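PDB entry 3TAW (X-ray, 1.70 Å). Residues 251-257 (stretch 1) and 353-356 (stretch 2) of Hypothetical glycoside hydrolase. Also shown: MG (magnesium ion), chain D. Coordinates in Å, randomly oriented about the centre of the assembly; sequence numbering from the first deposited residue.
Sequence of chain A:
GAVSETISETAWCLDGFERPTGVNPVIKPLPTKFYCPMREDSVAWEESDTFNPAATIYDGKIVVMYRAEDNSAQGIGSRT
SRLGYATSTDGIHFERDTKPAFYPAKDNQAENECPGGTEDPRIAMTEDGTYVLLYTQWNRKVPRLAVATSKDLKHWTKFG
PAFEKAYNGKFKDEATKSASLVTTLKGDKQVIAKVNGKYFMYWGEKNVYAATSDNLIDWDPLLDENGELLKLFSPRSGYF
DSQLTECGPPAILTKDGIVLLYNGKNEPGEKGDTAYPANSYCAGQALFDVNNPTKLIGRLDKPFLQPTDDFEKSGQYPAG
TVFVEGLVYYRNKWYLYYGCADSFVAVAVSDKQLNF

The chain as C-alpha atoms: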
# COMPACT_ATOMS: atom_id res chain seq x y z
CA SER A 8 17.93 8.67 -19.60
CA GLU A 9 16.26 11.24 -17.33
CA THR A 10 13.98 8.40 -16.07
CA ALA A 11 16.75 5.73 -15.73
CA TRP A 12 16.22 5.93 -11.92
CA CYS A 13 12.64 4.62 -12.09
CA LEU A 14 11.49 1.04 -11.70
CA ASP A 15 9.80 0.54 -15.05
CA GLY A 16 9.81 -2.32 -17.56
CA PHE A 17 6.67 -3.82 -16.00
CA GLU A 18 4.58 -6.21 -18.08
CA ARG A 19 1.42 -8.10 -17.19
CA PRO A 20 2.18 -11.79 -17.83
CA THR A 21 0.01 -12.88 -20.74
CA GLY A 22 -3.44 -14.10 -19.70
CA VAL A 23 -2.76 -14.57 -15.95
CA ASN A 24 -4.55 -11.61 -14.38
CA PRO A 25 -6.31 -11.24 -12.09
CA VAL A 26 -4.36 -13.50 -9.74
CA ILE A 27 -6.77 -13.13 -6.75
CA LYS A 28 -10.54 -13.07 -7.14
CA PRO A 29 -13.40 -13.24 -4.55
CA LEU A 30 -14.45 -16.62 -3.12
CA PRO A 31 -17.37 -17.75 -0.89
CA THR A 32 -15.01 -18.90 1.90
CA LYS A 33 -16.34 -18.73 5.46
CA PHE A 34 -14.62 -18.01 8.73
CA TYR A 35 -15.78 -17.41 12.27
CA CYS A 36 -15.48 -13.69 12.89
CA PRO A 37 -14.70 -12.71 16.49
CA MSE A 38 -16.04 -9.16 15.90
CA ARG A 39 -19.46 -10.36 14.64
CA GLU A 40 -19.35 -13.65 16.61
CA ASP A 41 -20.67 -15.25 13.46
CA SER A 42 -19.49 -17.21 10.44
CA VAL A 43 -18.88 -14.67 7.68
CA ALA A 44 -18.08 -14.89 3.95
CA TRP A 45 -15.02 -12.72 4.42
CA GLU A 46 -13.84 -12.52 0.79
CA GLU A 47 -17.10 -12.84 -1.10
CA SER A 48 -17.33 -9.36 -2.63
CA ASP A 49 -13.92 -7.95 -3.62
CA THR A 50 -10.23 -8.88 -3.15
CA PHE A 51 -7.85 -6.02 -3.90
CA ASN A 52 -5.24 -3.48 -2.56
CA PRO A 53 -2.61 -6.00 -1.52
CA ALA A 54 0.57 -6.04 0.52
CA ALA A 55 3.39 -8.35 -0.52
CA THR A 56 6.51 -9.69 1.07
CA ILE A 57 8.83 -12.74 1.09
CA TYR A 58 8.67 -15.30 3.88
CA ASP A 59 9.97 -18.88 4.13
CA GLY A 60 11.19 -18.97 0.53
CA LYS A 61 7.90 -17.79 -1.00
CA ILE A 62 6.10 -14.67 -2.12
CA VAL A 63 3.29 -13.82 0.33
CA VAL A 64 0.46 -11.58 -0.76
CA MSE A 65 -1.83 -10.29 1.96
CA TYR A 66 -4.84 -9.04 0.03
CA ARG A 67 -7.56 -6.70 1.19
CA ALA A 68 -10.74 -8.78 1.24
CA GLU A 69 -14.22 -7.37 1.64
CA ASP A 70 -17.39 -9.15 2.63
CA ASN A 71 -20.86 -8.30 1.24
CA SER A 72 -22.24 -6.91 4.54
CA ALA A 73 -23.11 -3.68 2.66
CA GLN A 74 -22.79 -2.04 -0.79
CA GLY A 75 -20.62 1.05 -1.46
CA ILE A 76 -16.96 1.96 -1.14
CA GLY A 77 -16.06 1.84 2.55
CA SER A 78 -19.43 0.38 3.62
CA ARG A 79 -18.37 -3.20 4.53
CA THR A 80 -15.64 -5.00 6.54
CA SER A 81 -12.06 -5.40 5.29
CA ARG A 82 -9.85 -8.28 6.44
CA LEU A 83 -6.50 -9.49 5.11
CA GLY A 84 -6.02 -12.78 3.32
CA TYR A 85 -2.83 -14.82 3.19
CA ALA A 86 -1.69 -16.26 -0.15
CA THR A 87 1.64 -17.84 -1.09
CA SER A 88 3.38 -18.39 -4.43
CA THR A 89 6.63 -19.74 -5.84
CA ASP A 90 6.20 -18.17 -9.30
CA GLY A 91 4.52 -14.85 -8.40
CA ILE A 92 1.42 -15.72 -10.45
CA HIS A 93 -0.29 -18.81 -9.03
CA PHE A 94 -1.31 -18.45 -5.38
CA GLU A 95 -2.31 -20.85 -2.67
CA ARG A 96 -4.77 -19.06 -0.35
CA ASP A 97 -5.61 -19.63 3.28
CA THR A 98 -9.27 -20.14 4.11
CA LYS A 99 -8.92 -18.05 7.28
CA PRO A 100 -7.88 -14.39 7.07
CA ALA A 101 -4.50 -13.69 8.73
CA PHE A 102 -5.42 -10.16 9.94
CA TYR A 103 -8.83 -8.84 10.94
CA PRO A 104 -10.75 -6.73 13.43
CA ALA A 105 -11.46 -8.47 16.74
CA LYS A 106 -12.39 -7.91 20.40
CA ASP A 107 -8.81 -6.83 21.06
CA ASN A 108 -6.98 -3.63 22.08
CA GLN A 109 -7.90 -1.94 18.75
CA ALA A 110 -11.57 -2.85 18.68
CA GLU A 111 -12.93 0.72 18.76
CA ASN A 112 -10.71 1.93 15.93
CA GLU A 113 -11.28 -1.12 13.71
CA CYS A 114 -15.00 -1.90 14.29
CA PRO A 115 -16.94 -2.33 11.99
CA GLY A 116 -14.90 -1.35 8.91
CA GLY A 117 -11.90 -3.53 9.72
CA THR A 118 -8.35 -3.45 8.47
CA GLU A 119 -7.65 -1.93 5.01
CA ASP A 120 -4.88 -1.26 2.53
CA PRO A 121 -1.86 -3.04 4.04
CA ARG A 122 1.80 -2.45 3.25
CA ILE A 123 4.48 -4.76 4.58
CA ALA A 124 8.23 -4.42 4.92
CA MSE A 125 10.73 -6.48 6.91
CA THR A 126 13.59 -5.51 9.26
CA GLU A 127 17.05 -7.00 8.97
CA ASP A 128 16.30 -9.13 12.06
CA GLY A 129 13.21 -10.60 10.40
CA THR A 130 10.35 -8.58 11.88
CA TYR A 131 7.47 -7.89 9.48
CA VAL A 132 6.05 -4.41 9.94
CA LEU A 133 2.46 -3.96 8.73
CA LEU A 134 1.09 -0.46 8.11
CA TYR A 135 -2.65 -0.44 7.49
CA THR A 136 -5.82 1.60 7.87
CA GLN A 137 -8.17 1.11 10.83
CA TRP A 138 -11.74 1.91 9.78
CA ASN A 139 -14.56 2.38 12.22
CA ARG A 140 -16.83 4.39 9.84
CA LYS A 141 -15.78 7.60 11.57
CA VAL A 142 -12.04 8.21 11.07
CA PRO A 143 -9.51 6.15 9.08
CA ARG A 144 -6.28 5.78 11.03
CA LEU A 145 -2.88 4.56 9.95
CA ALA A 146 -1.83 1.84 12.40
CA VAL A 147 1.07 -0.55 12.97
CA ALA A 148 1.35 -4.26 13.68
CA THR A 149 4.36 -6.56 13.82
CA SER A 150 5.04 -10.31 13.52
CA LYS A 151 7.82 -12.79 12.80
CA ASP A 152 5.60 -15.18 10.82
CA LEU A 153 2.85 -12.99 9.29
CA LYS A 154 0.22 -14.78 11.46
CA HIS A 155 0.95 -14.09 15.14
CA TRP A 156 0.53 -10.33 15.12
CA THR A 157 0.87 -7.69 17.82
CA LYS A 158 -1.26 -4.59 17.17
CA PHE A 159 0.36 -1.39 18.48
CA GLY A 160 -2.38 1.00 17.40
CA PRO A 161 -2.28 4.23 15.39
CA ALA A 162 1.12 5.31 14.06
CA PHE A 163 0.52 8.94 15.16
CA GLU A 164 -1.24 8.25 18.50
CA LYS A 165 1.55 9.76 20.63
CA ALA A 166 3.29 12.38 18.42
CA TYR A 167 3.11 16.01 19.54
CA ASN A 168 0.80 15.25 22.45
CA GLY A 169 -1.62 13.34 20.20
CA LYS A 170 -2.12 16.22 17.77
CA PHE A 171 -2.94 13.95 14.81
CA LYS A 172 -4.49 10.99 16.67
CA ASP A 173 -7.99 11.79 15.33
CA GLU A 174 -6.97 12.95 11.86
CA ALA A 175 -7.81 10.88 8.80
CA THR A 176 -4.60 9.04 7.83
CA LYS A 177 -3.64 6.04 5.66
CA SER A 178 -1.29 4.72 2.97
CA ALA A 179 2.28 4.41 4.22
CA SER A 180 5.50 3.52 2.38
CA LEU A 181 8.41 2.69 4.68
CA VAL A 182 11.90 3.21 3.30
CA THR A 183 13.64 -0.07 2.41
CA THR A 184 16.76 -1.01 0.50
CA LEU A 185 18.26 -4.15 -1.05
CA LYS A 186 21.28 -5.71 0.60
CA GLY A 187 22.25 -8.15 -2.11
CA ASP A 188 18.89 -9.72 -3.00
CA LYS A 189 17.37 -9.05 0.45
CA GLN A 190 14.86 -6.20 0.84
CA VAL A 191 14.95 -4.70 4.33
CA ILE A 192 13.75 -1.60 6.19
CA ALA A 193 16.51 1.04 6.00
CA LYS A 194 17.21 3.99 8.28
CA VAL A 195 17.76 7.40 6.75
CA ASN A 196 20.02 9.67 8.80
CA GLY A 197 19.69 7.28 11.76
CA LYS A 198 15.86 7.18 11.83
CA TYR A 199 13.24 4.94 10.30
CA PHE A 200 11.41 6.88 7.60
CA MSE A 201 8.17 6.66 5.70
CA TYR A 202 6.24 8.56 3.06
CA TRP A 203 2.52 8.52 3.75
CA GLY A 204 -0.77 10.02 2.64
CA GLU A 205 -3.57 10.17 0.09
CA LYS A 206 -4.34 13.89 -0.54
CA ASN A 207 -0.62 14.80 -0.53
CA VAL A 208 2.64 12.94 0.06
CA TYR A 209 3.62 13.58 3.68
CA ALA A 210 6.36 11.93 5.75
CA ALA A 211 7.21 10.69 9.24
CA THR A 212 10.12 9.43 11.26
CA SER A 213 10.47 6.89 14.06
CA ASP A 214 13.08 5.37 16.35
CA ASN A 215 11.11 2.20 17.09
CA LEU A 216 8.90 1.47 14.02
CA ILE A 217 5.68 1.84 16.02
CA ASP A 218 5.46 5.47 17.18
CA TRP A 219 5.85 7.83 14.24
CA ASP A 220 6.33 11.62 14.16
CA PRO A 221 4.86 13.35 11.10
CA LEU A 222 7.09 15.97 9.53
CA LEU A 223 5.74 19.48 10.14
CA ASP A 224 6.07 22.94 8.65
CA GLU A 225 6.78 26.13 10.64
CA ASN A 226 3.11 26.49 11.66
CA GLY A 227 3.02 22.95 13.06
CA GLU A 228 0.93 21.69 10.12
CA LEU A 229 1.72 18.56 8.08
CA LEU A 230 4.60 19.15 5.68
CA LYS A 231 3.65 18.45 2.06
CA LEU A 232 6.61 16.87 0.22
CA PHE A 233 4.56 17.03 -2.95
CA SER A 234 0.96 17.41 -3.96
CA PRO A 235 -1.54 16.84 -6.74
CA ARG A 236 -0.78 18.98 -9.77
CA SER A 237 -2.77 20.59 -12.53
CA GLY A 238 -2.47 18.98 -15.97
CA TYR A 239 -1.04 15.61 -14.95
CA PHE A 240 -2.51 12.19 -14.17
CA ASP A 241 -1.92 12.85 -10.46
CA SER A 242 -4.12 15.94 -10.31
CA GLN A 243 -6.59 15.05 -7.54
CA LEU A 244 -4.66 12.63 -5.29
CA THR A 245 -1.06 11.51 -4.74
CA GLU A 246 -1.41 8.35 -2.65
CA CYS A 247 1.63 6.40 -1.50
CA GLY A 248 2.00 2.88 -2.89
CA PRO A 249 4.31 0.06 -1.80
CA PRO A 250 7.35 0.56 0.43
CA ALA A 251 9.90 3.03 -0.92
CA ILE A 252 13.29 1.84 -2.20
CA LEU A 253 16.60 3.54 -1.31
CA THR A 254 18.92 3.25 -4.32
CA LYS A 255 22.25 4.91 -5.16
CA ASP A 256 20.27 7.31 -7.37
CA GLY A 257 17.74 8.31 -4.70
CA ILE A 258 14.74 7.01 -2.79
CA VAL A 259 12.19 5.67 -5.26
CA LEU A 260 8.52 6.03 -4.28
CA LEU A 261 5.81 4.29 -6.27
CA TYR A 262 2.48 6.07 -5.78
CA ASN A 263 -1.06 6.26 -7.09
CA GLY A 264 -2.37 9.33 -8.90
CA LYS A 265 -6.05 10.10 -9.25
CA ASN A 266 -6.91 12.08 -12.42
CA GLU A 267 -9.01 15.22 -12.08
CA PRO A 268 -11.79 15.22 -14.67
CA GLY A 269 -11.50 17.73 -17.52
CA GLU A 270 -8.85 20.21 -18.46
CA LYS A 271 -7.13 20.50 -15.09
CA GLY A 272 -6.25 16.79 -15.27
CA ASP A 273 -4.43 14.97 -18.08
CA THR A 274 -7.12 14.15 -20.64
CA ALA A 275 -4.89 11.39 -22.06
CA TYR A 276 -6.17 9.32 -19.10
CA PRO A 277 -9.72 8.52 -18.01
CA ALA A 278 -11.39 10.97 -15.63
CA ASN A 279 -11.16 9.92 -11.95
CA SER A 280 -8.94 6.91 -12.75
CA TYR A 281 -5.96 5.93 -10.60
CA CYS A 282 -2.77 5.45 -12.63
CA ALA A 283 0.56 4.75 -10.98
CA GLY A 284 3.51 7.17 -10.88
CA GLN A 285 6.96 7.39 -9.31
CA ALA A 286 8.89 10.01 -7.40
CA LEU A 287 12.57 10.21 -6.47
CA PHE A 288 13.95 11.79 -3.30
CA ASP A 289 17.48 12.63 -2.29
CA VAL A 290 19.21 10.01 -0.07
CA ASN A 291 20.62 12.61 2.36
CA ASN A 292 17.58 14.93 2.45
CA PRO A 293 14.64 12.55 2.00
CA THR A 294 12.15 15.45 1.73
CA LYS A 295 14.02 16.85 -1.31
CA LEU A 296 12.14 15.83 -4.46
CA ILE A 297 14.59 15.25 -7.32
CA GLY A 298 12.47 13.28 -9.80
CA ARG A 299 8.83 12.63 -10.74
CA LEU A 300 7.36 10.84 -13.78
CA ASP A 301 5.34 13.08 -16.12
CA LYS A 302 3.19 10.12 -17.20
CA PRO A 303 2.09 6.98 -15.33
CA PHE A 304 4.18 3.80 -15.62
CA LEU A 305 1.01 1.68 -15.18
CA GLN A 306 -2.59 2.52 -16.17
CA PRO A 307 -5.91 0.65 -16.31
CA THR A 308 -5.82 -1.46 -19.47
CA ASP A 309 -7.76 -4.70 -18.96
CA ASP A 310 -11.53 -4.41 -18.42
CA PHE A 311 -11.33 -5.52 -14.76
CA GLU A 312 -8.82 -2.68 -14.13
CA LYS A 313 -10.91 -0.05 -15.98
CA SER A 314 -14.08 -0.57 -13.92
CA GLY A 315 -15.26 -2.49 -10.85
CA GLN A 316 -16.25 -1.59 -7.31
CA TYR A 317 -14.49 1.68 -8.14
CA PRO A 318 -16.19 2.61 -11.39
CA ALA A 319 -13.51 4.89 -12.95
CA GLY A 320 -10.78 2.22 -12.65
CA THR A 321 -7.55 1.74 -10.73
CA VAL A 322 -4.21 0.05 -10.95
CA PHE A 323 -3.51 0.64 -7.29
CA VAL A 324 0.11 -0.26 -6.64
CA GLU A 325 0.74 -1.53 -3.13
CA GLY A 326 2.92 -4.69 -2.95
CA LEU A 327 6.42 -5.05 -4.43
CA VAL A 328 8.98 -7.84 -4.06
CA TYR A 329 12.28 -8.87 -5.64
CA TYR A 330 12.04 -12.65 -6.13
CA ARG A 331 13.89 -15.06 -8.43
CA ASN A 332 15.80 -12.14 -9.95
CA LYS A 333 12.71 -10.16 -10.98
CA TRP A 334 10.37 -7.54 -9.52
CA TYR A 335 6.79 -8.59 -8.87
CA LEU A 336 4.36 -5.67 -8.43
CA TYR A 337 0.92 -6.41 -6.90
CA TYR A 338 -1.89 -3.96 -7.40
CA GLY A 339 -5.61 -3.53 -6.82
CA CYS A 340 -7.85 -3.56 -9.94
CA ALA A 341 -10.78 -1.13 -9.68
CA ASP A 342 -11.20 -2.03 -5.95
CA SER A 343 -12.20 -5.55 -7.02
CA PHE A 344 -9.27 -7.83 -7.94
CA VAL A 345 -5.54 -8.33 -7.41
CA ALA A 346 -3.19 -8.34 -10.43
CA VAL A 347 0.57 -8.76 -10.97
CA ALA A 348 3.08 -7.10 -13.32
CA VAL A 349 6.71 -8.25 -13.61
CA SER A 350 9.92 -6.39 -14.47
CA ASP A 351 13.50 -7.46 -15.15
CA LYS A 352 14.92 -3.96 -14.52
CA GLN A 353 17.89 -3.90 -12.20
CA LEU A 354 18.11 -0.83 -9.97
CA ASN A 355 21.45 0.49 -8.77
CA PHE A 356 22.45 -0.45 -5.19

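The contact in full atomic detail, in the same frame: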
# COMPACT_ATOMS: atom_id res chain seq x y z
N ALA A 251 8.93 2.29 -0.14
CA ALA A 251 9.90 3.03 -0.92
C ALA A 251 11.23 2.27 -0.93
O ALA A 251 11.51 1.48 -0.02
CB ALA A 251 10.12 4.43 -0.34
N ILE A 252 12.03 2.54 -1.96
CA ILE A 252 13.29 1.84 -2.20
C ILE A 252 14.47 2.82 -2.31
O ILE A 252 14.53 3.61 -3.25
CB ILE A 252 13.25 0.98 -3.48
CG1 ILE A 252 12.07 -0.00 -3.41
CG2 ILE A 252 14.55 0.21 -3.63
CD1 ILE A 252 11.93 -0.91 -4.61
N LEU A 253 15.40 2.71 -1.36
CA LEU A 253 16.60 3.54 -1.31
C LEU A 253 17.61 2.95 -2.28
O LEU A 253 18.09 1.84 -2.05
CB LEU A 253 17.16 3.56 0.11
CG LEU A 253 18.55 4.13 0.37
CD1 LEU A 253 18.60 5.56 -0.04
CD2 LEU A 253 18.93 3.94 1.88
N THR A 254 17.93 3.68 -3.34
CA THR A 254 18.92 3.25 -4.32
C THR A 254 20.06 4.24 -4.30
O THR A 254 19.97 5.31 -3.66
CB THR A 254 18.33 3.17 -5.76
OG1 THR A 254 18.13 4.50 -6.27
CG2 THR A 254 16.96 2.39 -5.83
N LYS A 255 21.14 3.93 -5.02
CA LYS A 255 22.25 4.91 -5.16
C LYS A 255 21.82 6.21 -5.83
O LYS A 255 22.48 7.27 -5.64
CB LYS A 255 23.40 4.29 -5.96
CG LYS A 255 24.09 3.16 -5.25
CD LYS A 255 24.84 3.61 -4.00
CE LYS A 255 25.36 2.43 -3.22
NZ LYS A 255 25.98 2.84 -1.93
N ASP A 256 20.77 6.15 -6.64
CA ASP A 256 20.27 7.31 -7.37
C ASP A 256 19.18 8.10 -6.67
O ASP A 256 18.72 9.11 -7.22
CB ASP A 256 19.79 6.86 -8.75
CG ASP A 256 20.93 6.28 -9.56
OD1 ASP A 256 21.94 6.99 -9.69
OD2 ASP A 256 20.86 5.11 -9.99
N GLY A 257 18.78 7.66 -5.48
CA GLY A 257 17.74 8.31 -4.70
C GLY A 257 16.75 7.32 -4.13
O GLY A 257 16.84 6.10 -4.40
N GLN A 353 17.05 -3.81 -13.37
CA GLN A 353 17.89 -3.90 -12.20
C GLN A 353 18.23 -2.48 -11.76
O GLN A 353 18.77 -1.69 -12.51
CB GLN A 353 19.12 -4.79 -12.46
CG GLN A 353 18.77 -6.28 -12.92
CD GLN A 353 17.94 -7.14 -11.92
OE1 GLN A 353 18.30 -7.29 -10.74
NE2 GLN A 353 16.87 -7.77 -12.42
N LEU A 354 17.83 -2.15 -10.53
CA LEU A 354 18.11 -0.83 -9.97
C LEU A 354 19.53 -0.84 -9.43
O LEU A 354 20.11 -1.92 -9.21
CB LEU A 354 17.13 -0.51 -8.84
CG LEU A 354 15.65 -0.39 -9.21
CD1 LEU A 354 14.78 -0.19 -7.97
CD2 LEU A 354 15.48 0.74 -10.20
N ASN A 355 20.07 0.36 -9.21
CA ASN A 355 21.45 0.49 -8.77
C ASN A 355 21.54 0.61 -7.24
O ASN A 355 21.12 1.63 -6.67
CB ASN A 355 22.08 1.71 -9.44
CG ASN A 355 23.52 1.87 -9.08
OD1 ASN A 355 24.13 0.96 -8.50
ND2 ASN A 355 24.11 3.03 -9.42
N PHE A 356 22.07 -0.45 -6.61
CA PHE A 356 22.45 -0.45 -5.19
C PHE A 356 23.96 -0.56 -5.04
O PHE A 356 24.74 -0.41 -6.00
CB PHE A 356 21.78 -1.62 -4.45
CG PHE A 356 20.31 -1.66 -4.62
CD1 PHE A 356 19.49 -0.88 -3.82
CD2 PHE A 356 19.73 -2.44 -5.60
CE1 PHE A 356 18.11 -0.89 -3.99
CE2 PHE A 356 18.35 -2.47 -5.78
CZ PHE A 356 17.54 -1.66 -4.96
OXT PHE A 356 24.47 -0.80 -3.93
MG MG D . 25.78 -0.01 -7.74
O HOH W 1 18.90 2.73 -10.14
O HOH W 2 22.65 4.49 -11.65

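The C-terminal residues of the chain lie against a strand, 251-254, and the type I beta turn that follows it from Thr254 to Gly257. The contact buries 355 Å², counted over both sides. One direct hydrogen bond crosses it. Lys255 N donates to Asn355 O at 2.8 Å, with an angle of 164° at the hydrogen, so the bond is nearly straight. It satisfies a backbone donor at the second position of the turn, where the amide is free of the turn's own pairing.

The turn is closed by its backbone. Thr254 N donates to Gly257 O at 2.9 Å, and Gly257 N returns a bond to Thr254 O at 3.2 Å. Thr254 adds its side chain. With chi1 in the p well, Thr254 OG1 donates to Gly257 O at 2.8 Å and accepts a weak bond from Asp256 N at 3.1 Å. Gly257 O therefore accepts twice. Gly257 has phi/psi of 135/178, where a CB would be jammed against the preceding carbonyl oxygen; this alone calls for glycine.

The methyl of Thr254 serves the apolar side of the contact. Thr254 CG2 lies 4.0 Å from Leu354 CD1 and 3.9 Å from Phe356 CE1. Threonine suits this buried place because it offers both a hydroxyl and a methyl. Ile252 points toward the other stretch, and its CG2 meets the edge of the Phe356 ring, 3.7 Å from CE1. Leu253 O also lies at that edge, 3.3 Å from Phe356 CE1. The CA-to-CB bond of Phe356 points away, but the end of its side chain comes nearer.

Two waters extend the polar contact. Water 1 donates to Asp256 OD2 at 3.1 Å and accepts from Asn355 N at 2.8 Å. Water 2 donates to Asp256 OD2 as well, at 2.5 Å, and accepts from Asn355 ND2 at 3.0 Å. Thus one carboxylate oxygen reaches both the backbone and side-chain donors of Asn355 through water.

Asn355 O accepts from Lys255 N, N and ND2 of Asn355 each donate to a water, and OD1 binds the metal. Asn355 OD1 lies 2.1 Å from the magnesium ion, as does Phe356 O at 2.1 Å. Asn355 OD1 and Phe356 O are 2.9 Å apart, held close by the shared metal and not by a hydrogen bond. The other terminal oxygen, Phe356 OXT, lies 3.4 Å from Lys255 CE and 4.4 Å from Lys255 NZ. The charges are opposite, but the separation is beyond a salt bridge. Lys255 is exposed, as suits its charged end.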